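Local structure of dehydratase, IlvD/Edd family (Caulobacter crescentus, 5OYN) at residues W522-D527 and I547-K551; R21-D25 and Y36-F40; R331-G337 and T372-I378. The protein catalyses the dehydration of D-xylonate to 2-dehydro-3-deoxy-D-arabinonate in D-xylose degradation, and also dehydrates D-gluconate, using a [2Fe-2S] cluster and magnesium. All coordinates share one frame. Residue numbers count along the deposited sequence, not the author numbering.

Contact 1 (W522-D527 and I547-K551); sequences WLRTGD and IAARK
A single arginine can tie a loop to a helix, and the loop segment 522-527 against the end of helix 544-551 is a case in point. Residues 547-551 are helical (K551 N to I547 O, 3.0 Å), and R550, chi1 -40° (m), points its CB toward the loop. W522 (phi/psi -106/-7) opens the segment 522-527, its CA 5.6 Å from that of R550 and its O accepting from R550 NH1 at 2.5 Å. Chi1 of 49° (p) lays the indole beside the helix, where I547 CG1 stands 4.0 Å from the centroid of the six-membered ring, 8° off its normal: a CH-pi contact. K551 CE comes within 3.9 Å of W522 CD1. L523 (-66/147) turns its side chain away, onto strands 426-435 and 455-460. R524 is also extended (-137/148); its CG lies over one face of the R550 guanidinium, 3.2 Å from R550 NH1, while its own NH1 bonds to L523 O (3.0 Å) and to the carbonyl of S521. From R524 to D527 runs a type II beta turn, D527 N reaching R524 O at 3.1 Å; G526 has 91/-21 angles that suit glycine. D527, chi1 -64° (m), accepts at OD1 from R524 N (3.1 Å) and forms a salt bridge from OD1 to R550 NH1 (3.0 Å). The turn leads into strand 528-532, an inner strand of the mixed sheet, and R550 ties it to helix 544-551, which follows strand 537-540. One guanidinium thus joins charge pairing to backbone recognition.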
loop_
_atom_site.group_PDB
_atom_site.type_symbol
_atom_site.label_atom_id
_atom_site.label_comp_id
_atom_site.label_asym_id
_atom_site.label_seq_id
_atom_site.Cartn_x
_atom_site.Cartn_y
_atom_site.Cartn_z
ATOM N N TRP A 522 32.128 30.175 33.111
ATOM C CA TRP A 522 33.019 31.273 33.454
ATOM C C TRP A 522 34.220 31.405 32.535
ATOM O O TRP A 522 34.958 32.390 32.657
ATOM C CB TRP A 522 33.503 31.157 34.911
ATOM C CG TRP A 522 34.051 29.817 35.379
ATOM C CD1 TRP A 522 33.420 28.905 36.197
ATOM C CD2 TRP A 522 35.352 29.278 35.116
ATOM N NE1 TRP A 522 34.246 27.825 36.433
ATOM C CE2 TRP A 522 35.433 28.026 35.775
ATOM C CE3 TRP A 522 36.448 29.718 34.371
ATOM C CZ2 TRP A 522 36.569 27.218 35.711
ATOM C CZ3 TRP A 522 37.584 28.912 34.310
ATOM C CH2 TRP A 522 37.633 27.678 34.977
ATOM N N LEU A 523 34.437 30.463 31.621
ATOM C CA LEU A 523 35.565 30.573 30.703
ATOM C C LEU A 523 35.382 31.772 29.776
ATOM O O LEU A 523 34.262 32.164 29.437
ATOM C CB LEU A 523 35.723 29.283 29.904
ATOM C CG LEU A 523 36.710 29.205 28.742
ATOM C CD1 LEU A 523 38.077 28.714 29.195
ATOM C CD2 LEU A 523 36.150 28.255 27.716
ATOM N N ARG A 524 36.497 32.391 29.403
ATOM C CA ARG A 524 36.456 33.577 28.563
ATOM C C ARG A 524 37.538 33.471 27.504
ATOM O O ARG A 524 38.589 32.869 27.729
ATOM C CB ARG A 524 36.637 34.866 29.377
ATOM C CG ARG A 524 35.771 34.956 30.625
ATOM C CD ARG A 524 34.357 35.403 30.298
ATOM N NE ARG A 524 33.521 35.562 31.488
ATOM C CZ ARG A 524 32.561 34.712 31.849
ATOM N NH1 ARG A 524 32.319 33.630 31.111
ATOM N NH2 ARG A 524 31.841 34.935 32.949
ATOM N N THR A 525 37.257 34.054 26.337
ATOM C CA THR A 525 38.213 34.047 25.237
ATOM C C THR A 525 39.560 34.590 25.709
ATOM O O THR A 525 39.629 35.468 26.570
ATOM C CB THR A 525 37.656 34.874 24.071
ATOM O OG1 THR A 525 36.384 34.339 23.681
ATOM C CG2 THR A 525 38.579 34.848 22.876
ATOM N N GLY A 526 40.643 34.035 25.171
ATOM C CA GLY A 526 41.972 34.424 25.569
ATOM C C GLY A 526 42.560 33.612 26.706
ATOM O O GLY A 526 43.792 33.587 26.860
ATOM N N ASP A 527 41.721 32.948 27.507
ATOM C CA ASP A 527 42.214 32.020 28.515
ATOM C C ASP A 527 43.025 30.905 27.856
ATOM O O ASP A 527 42.987 30.694 26.640
ATOM C CB ASP A 527 41.064 31.411 29.312
ATOM C CG ASP A 527 40.299 32.443 30.127
ATOM O OD1 ASP A 527 39.270 32.070 30.746
ATOM O OD2 ASP A 527 40.720 33.626 30.145
ATOM N N ILE A 547 38.326 32.998 39.159
ATOM C CA ILE A 547 37.196 32.134 38.828
ATOM C C ILE A 547 35.915 32.663 39.464
ATOM O O ILE A 547 34.907 32.881 38.777
ATOM C CB ILE A 547 37.485 30.679 39.246
ATOM C CG1 ILE A 547 38.443 30.013 38.252
ATOM C CG2 ILE A 547 36.200 29.871 39.320
ATOM C CD1 ILE A 547 38.688 28.535 38.527
ATOM N N ALA A 548 35.937 32.898 40.782
ATOM C CA ALA A 548 34.718 33.322 41.470
ATOM C C ALA A 548 34.324 34.754 41.130
ATOM O O ALA A 548 33.151 35.118 41.296
ATOM C CB ALA A 548 34.876 33.166 42.979
ATOM N N ALA A 549 35.272 35.573 40.665
ATOM C CA ALA A 549 34.926 36.905 40.176
ATOM C C ALA A 549 34.051 36.816 38.933
ATOM O O ALA A 549 33.063 37.552 38.802
ATOM C CB ALA A 549 36.195 37.705 39.884
ATOM N N ARG A 550 34.402 35.919 38.009
ATOM C CA ARG A 550 33.557 35.695 36.844
ATOM C C ARG A 550 32.218 35.080 37.248
ATOM O O ARG A 550 31.166 35.493 36.747
ATOM C CB ARG A 550 34.285 34.803 35.837
ATOM C CG ARG A 550 35.766 35.105 35.663
ATOM C CD ARG A 550 36.123 35.316 34.202
ATOM N NE ARG A 550 37.555 35.194 33.928
ATOM C CZ ARG A 550 38.106 34.194 33.242
ATOM N NH1 ARG A 550 37.355 33.209 32.763
ATOM N NH2 ARG A 550 39.417 34.177 33.031
ATOM N N LYS A 551 32.239 34.105 38.169
ATOM C CA LYS A 551 31.014 33.400 38.547
ATOM C C LYS A 551 29.951 34.345 39.083
ATOM O O LYS A 551 28.752 34.055 38.982
ATOM C CB LYS A 551 31.310 32.327 39.594
ATOM C CG LYS A 551 31.726 30.994 39.028
ATOM C CD LYS A 551 31.560 29.896 40.055
ATOM C CE LYS A 551 32.742 28.946 40.017
ATOM N NZ LYS A 551 32.572 27.837 40.999
#

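Contact 2 (R21-D25 and Y36-F40). With FES (Fe2/s2 (inorganic) cluster), chain H.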
loop_
_atom_site.group_PDB
_atom_site.type_symbol
_atom_site.label_atom_id
_atom_site.label_comp_id
_atom_site.label_asym_id
_atom_site.label_seq_id
_atom_site.Cartn_x
_atom_site.Cartn_y
_atom_site.Cartn_z
ATOM N N ARG A 21 -4.913 -11.494 26.797
ATOM C CA ARG A 21 -6.096 -12.207 27.269
ATOM C C ARG A 21 -6.862 -11.437 28.333
ATOM O O ARG A 21 -8.051 -11.692 28.518
ATOM C CB ARG A 21 -5.715 -13.586 27.805
ATOM C CG ARG A 21 -5.027 -14.489 26.780
ATOM C CD ARG A 21 -5.965 -14.842 25.618
ATOM N NE ARG A 21 -5.499 -14.310 24.328
ATOM C CZ ARG A 21 -6.173 -14.412 23.180
ATOM N NH1 ARG A 21 -7.343 -15.040 23.155
ATOM N NH2 ARG A 21 -5.670 -13.909 22.054
ATOM N N ASP A 22 -6.235 -10.487 29.025
ATOM C CA ASP A 22 -7.014 -9.711 29.980
ATOM C C ASP A 22 -7.981 -8.748 29.298
ATOM O O ASP A 22 -8.908 -8.248 29.947
ATOM C CB ASP A 22 -6.103 -8.947 30.931
ATOM C CG ASP A 22 -6.878 -8.317 32.082
ATOM O OD1 ASP A 22 -7.389 -9.069 32.951
ATOM O OD2 ASP A 22 -7.000 -7.071 32.099
ATOM N N TRP A 23 -7.789 -8.469 28.008
ATOM C CA TRP A 23 -8.753 -7.693 27.241
ATOM C C TRP A 23 -9.767 -8.601 26.557
ATOM O O TRP A 23 -10.975 -8.351 26.616
ATOM C CB TRP A 23 -8.050 -6.850 26.176
ATOM C CG TRP A 23 -7.448 -5.552 26.608
ATOM C CD1 TRP A 23 -7.943 -4.307 26.364
ATOM C CD2 TRP A 23 -6.201 -5.364 27.282
ATOM N NE1 TRP A 23 -7.098 -3.353 26.876
ATOM C CE2 TRP A 23 -6.021 -3.976 27.445
ATOM C CE3 TRP A 23 -5.225 -6.234 27.778
ATOM C CZ2 TRP A 23 -4.906 -3.436 28.085
ATOM C CZ3 TRP A 23 -4.107 -5.689 28.417
ATOM C CH2 TRP A 23 -3.962 -4.307 28.560
ATOM N N PHE A 24 -9.281 -9.666 25.920
ATOM C CA PHE A 24 -10.062 -10.451 24.978
ATOM C C PHE A 24 -10.679 -11.702 25.588
ATOM O O PHE A 24 -11.535 -12.324 24.946
ATOM C CB PHE A 24 -9.183 -10.840 23.781
ATOM C CG PHE A 24 -8.661 -9.657 23.000
ATOM C CD1 PHE A 24 -9.378 -8.465 22.950
ATOM C CD2 PHE A 24 -7.453 -9.738 22.317
ATOM C CE1 PHE A 24 -8.898 -7.382 22.237
ATOM C CE2 PHE A 24 -6.964 -8.652 21.600
ATOM C CZ PHE A 24 -7.686 -7.475 21.560
ATOM N N ASP A 25 -10.277 -12.085 26.797
ATOM C CA ASP A 25 -10.881 -13.221 27.488
ATOM C C ASP A 25 -10.853 -12.968 28.996
ATOM O O ASP A 25 -10.390 -13.793 29.786
ATOM C CB ASP A 25 -10.177 -14.525 27.111
ATOM C CG ASP A 25 -10.848 -15.742 27.714
ATOM O OD1 ASP A 25 -12.074 -15.909 27.527
ATOM O OD2 ASP A 25 -10.144 -16.531 28.380
ATOM N N TYR A 36 -13.991 -4.808 24.101
ATOM C CA TYR A 36 -12.615 -4.802 23.619
ATOM C C TYR A 36 -12.441 -5.510 22.278
ATOM O O TYR A 36 -11.677 -5.026 21.440
ATOM C CB TYR A 36 -11.696 -5.437 24.664
ATOM C CG TYR A 36 -11.508 -4.614 25.928
ATOM C CD1 TYR A 36 -11.554 -3.221 25.900
ATOM C CD2 TYR A 36 -11.268 -5.236 27.154
ATOM C CE1 TYR A 36 -11.376 -2.473 27.062
ATOM C CE2 TYR A 36 -11.085 -4.498 28.319
ATOM C CZ TYR A 36 -11.145 -3.120 28.268
ATOM O OH TYR A 36 -10.964 -2.395 29.425
ATOM N N LEU A 37 -13.117 -6.653 22.050
ATOM C CA LEU A 37 -13.028 -7.324 20.747
ATOM C C LEU A 37 -13.679 -6.522 19.640
ATOM O O LEU A 37 -13.318 -6.675 18.471
ATOM C CB LEU A 37 -13.729 -8.684 20.711
ATOM C CG LEU A 37 -13.429 -9.978 21.441
ATOM C CD1 LEU A 37 -11.920 -10.302 21.303
ATOM C CD2 LEU A 37 -13.971 -9.947 22.857
ATOM N N GLU A 38 -14.681 -5.720 19.978
ATOM C CA GLU A 38 -15.649 -5.301 18.976
ATOM C C GLU A 38 -14.993 -4.505 17.847
ATOM O O GLU A 38 -15.122 -4.861 16.668
ATOM C CB GLU A 38 -16.758 -4.517 19.668
ATOM C CG GLU A 38 -17.627 -3.728 18.759
ATOM C CD GLU A 38 -17.371 -2.248 18.885
ATOM O OE1 GLU A 38 -16.800 -1.837 19.927
ATOM O OE2 GLU A 38 -17.770 -1.505 17.956
ATOM N N ARG A 39 -14.256 -3.445 18.186
ATOM C CA ARG A 39 -13.756 -2.560 17.141
ATOM C C ARG A 39 -12.514 -3.107 16.446
ATOM O O ARG A 39 -12.319 -2.851 15.254
ATOM C CB ARG A 39 -13.462 -1.179 17.715
ATOM C CG ARG A 39 -13.537 -0.084 16.671
ATOM C CD ARG A 39 -14.952 0.083 16.193
ATOM N NE ARG A 39 -15.835 0.282 17.340
ATOM C CZ ARG A 39 -16.297 1.464 17.741
ATOM N NH1 ARG A 39 -15.965 2.568 17.077
ATOM N NH2 ARG A 39 -17.093 1.544 18.806
ATOM N N PHE A 40 -11.673 -3.861 17.155
ATOM C CA PHE A 40 -10.525 -4.499 16.524
ATOM C C PHE A 40 -10.907 -5.399 15.359
ATOM O O PHE A 40 -10.017 -5.919 14.683
ATOM C CB PHE A 40 -9.751 -5.325 17.549
ATOM C CG PHE A 40 -8.627 -4.588 18.172
ATOM C CD1 PHE A 40 -7.781 -3.820 17.395
ATOM C CD2 PHE A 40 -8.420 -4.641 19.532
ATOM C CE1 PHE A 40 -6.749 -3.127 17.959
ATOM C CE2 PHE A 40 -7.380 -3.950 20.102
ATOM C CZ PHE A 40 -6.547 -3.190 19.314
HETATM FE FE1 FES H . -13.000 5.041 18.610
HETATM FE FE2 FES H . -15.881 5.028 19.787
HETATM S S1 FES H . -14.099 3.749 20.014
HETATM S S2 FES H . -14.805 6.263 18.310
#
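This is a buried, largely aromatic contact between two short N-terminal helices, 21-24 and 30-39, joined by a brief connection. W23 and F24 of the first meet Y36, L37 and F40 of the second segment. The edge of W23 meets the face of Y36, the indole five-membered ring 4.4 Å from the Y36 ring centroid with planes at 51°, and W23 CD1 is 3.5 Å from Y36 CD2. F24 fills the neighbouring space: F24 CD1 touches L37 CD1 at 3.5 Å, and F24 CZ reaches F40 CD2 at 3.6 Å. The two pack as a short helix-loop-helix unit whose next layer is L50 of helix 47-51, and whose outer side belongs to the tetramer interface. There W23 NE1 bonds to C103 O of the second subunit, and F40 sets its ring edge-to-face with F100 of that subunit. Just before F40, R39, salt-bridged to E38 (R39 NE to E38 OE2, 2.7 Å), packs on C210 of the second subunit and brings NH1 3.7 Å from FES FE2, in a cluster probably held by that subunit.

Contact 3 (R331-G337 and T372-I378)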
loop_
_atom_site.group_PDB
_atom_site.type_symbol
_atom_site.label_atom_id
_atom_site.label_comp_id
_atom_site.label_asym_id
_atom_site.label_seq_id
_atom_site.Cartn_x
_atom_site.Cartn_y
_atom_site.Cartn_z
ATOM N N ARG A 331 30.301 -1.723 2.022
ATOM C CA ARG A 331 31.510 -2.523 2.198
ATOM C C ARG A 331 31.567 -3.128 3.602
ATOM O O ARG A 331 31.976 -4.290 3.776
ATOM C CB ARG A 331 32.746 -1.676 1.913
ATOM C CG ARG A 331 32.972 -1.372 0.434
ATOM C CD ARG A 331 33.240 -2.629 -0.390
ATOM N NE ARG A 331 34.431 -3.392 0.003
ATOM C CZ ARG A 331 35.678 -3.146 -0.417
ATOM N NH1 ARG A 331 35.932 -2.132 -1.230
ATOM N NH2 ARG A 331 36.682 -3.920 -0.020
ATOM N N PHE A 332 31.124 -2.368 4.609
ATOM C CA PHE A 332 31.138 -2.878 5.968
ATOM C C PHE A 332 30.302 -4.148 6.077
ATOM O O PHE A 332 30.768 -5.172 6.597
ATOM C CB PHE A 332 30.644 -1.799 6.934
ATOM C CG PHE A 332 30.570 -2.265 8.368
ATOM C CD1 PHE A 332 31.656 -2.908 8.964
ATOM C CD2 PHE A 332 29.413 -2.074 9.116
ATOM C CE1 PHE A 332 31.591 -3.344 10.265
ATOM C CE2 PHE A 332 29.339 -2.511 10.423
ATOM C CZ PHE A 332 30.426 -3.149 10.997
ATOM N N HIS A 333 29.076 -4.115 5.551
ATOM C CA HIS A 333 28.193 -5.267 5.703
ATOM C C HIS A 333 28.673 -6.455 4.870
ATOM O O HIS A 333 28.541 -7.611 5.290
ATOM C CB HIS A 333 26.753 -4.888 5.338
ATOM C CG HIS A 333 25.865 -6.078 5.159
ATOM N ND1 HIS A 333 25.618 -6.641 3.925
ATOM C CD2 HIS A 333 25.232 -6.860 6.065
ATOM C CE1 HIS A 333 24.849 -7.704 4.076
ATOM N NE2 HIS A 333 24.600 -7.858 5.364
ATOM N N ARG A 334 29.219 -6.204 3.685
ATOM C CA ARG A 334 29.773 -7.294 2.887
ATOM C C ARG A 334 30.982 -7.929 3.564
ATOM O O ARG A 334 31.238 -9.124 3.376
ATOM C CB ARG A 334 30.158 -6.771 1.509
ATOM C CG ARG A 334 30.328 -7.819 0.438
ATOM C CD ARG A 334 29.689 -7.323 -0.877
ATOM N NE ARG A 334 30.409 -6.192 -1.456
ATOM C CZ ARG A 334 29.825 -5.071 -1.864
ATOM N NH1 ARG A 334 28.512 -4.938 -1.752
ATOM N NH2 ARG A 334 30.556 -4.080 -2.371
ATOM N N ALA A 335 31.746 -7.143 4.337
ATOM C CA ALA A 335 32.858 -7.667 5.128
ATOM C C ALA A 335 32.409 -8.480 6.338
ATOM O O ALA A 335 33.234 -9.191 6.923
ATOM C CB ALA A 335 33.750 -6.522 5.595
ATOM N N GLY A 336 31.139 -8.388 6.731
ATOM C CA GLY A 336 30.620 -9.195 7.817
ATOM C C GLY A 336 29.956 -8.364 8.887
ATOM O O GLY A 336 29.452 -8.899 9.880
ATOM N N GLY A 337 29.974 -7.049 8.702
ATOM C CA GLY A 337 29.319 -6.091 9.575
ATOM C C GLY A 337 29.629 -6.296 11.043
ATOM O O GLY A 337 30.732 -6.695 11.428
ATOM N N THR A 372 35.689 -11.936 9.587
ATOM C CA THR A 372 35.437 -11.125 8.408
ATOM C C THR A 372 35.968 -11.789 7.150
ATOM O O THR A 372 36.813 -12.689 7.186
ATOM C CB THR A 372 36.092 -9.758 8.529
ATOM O OG1 THR A 372 36.051 -9.117 7.249
ATOM C CG2 THR A 372 37.535 -9.927 8.952
ATOM N N SER A 373 35.471 -11.299 6.021
ATOM C CA SER A 373 35.857 -11.773 4.703
ATOM C C SER A 373 36.582 -10.711 3.895
ATOM O O SER A 373 37.043 -11.006 2.788
ATOM C CB SER A 373 34.625 -12.242 3.926
ATOM O OG SER A 373 33.498 -11.411 4.194
ATOM N N ASP A 374 36.697 -9.487 4.411
ATOM C CA ASP A 374 37.359 -8.392 3.701
ATOM C C ASP A 374 38.322 -7.703 4.665
ATOM O O ASP A 374 37.938 -6.794 5.409
ATOM C CB ASP A 374 36.336 -7.422 3.138
ATOM C CG ASP A 374 36.871 -6.625 1.970
ATOM O OD1 ASP A 374 38.109 -6.451 1.891
ATOM O OD2 ASP A 374 36.051 -6.178 1.124
ATOM N N ARG A 375 39.591 -8.114 4.642
ATOM C CA ARG A 375 40.532 -7.472 5.553
ATOM C C ARG A 375 40.899 -6.056 5.115
ATOM O O ARG A 375 41.633 -5.378 5.847
ATOM C CB ARG A 375 41.781 -8.340 5.709
ATOM C CG ARG A 375 41.582 -9.599 6.570
ATOM C CD ARG A 375 41.474 -9.280 8.072
ATOM N NE ARG A 375 41.181 -10.467 8.885
ATOM C CZ ARG A 375 40.677 -10.428 10.123
ATOM N NH1 ARG A 375 40.399 -9.265 10.708
ATOM N NH2 ARG A 375 40.437 -11.557 10.776
ATOM N N GLU A 376 40.405 -5.592 3.959
ATOM C CA GLU A 376 40.535 -4.188 3.566
ATOM C C GLU A 376 39.607 -3.295 4.379
ATOM O O GLU A 376 39.806 -2.072 4.437
ATOM C CB GLU A 376 40.208 -4.020 2.070
ATOM C CG GLU A 376 41.397 -3.735 1.120
ATOM C CD GLU A 376 41.043 -3.894 -0.396
ATOM O OE1 GLU A 376 39.844 -3.812 -0.783
ATOM O OE2 GLU A 376 41.978 -4.107 -1.208
ATOM N N VAL A 377 38.603 -3.889 5.014
ATOM C CA VAL A 377 37.480 -3.165 5.587
ATOM C C VAL A 377 37.413 -3.369 7.090
ATOM O O VAL A 377 37.221 -2.414 7.854
ATOM C CB VAL A 377 36.142 -3.588 4.920
ATOM C CG1 VAL A 377 34.981 -2.754 5.437
ATOM C CG2 VAL A 377 36.264 -3.513 3.422
ATOM N N ILE A 378 37.547 -4.611 7.534
ATOM C CA ILE A 378 37.590 -4.937 8.952
ATOM C C ILE A 378 38.981 -5.484 9.247
ATOM O O ILE A 378 39.303 -6.629 8.903
ATOM C CB ILE A 378 36.492 -5.921 9.341
ATOM C CG1 ILE A 378 35.133 -5.262 9.090
ATOM C CG2 ILE A 378 36.680 -6.341 10.787
ATOM C CD1 ILE A 378 33.952 -6.188 9.281
HETATM O O HOH W 1 33.417 -5.389 1.675
#
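A335, the last residue of helix 329-335, sits at the apolar centre. Its CB touches D374 CB at 3.7 Å, V377 CB at 3.8 Å and I378 CD1 at 3.7 Å, so a small methyl lets the loop 372-378 come close: the CA atoms of A335 and D374 are 4.8 Å apart. F332 widens this apolar centre one turn earlier, with F332 CE1 3.8 Å from I378 CD1 and F332 CA 3.9 Å from V377 CG1; F332 also packs on V341, and T372 and I378 on A340, of helix 337-347. Moving outward, the carbonyl A335 O takes two bonds from the loop, from T372 OG1 at 2.8 Å and S373 N at 3.2 Å. Farther out is the charged edge: R331 NH2 forms salt bridges with D374 OD2 (2.6 Å) and, at greater length, E376 OE1 (3.3 Å). One water bonds to R331 O, R331 NE and D374 OD2, each at 2.8 Å, and D374 OD2 also accepts from N170 of the third subunit, linking this edge to the tetramer. The loop holds its shape through an ST turn (D374 N to T372 OG1, 2.9 Å) and an Asx turn (E376 N to D374 OD1, 3.2 Å). G336, at positive phi, and G337 N, bonded to F332 O at 2.9 Å, complete a Schellman-terminated helix whose last carbonyl, A335 O, is bonded by the loop.

Overall arrangement
The three contacts share no helix or strand and follow one another along the chain, contact 2 first, contact 3 next and contact 1 last. Contact 2 is the fully buried one, and its chemistry follows: aromatic and aliphatic packing between helices, with W23 bonded to a neighbouring subunit and Y36 to the C-terminal end of its own chain. Contacts 1 and 3 are partly buried and join a loop to a helix end, each through an arginine–aspartate salt bridge beside an apolar patch. Contact 3 meets a third subunit, whereas contact 1 touches no other chain. Contacts 1 and 2 lie on opposite sides of the chain's centre, their centres 63 Å apart.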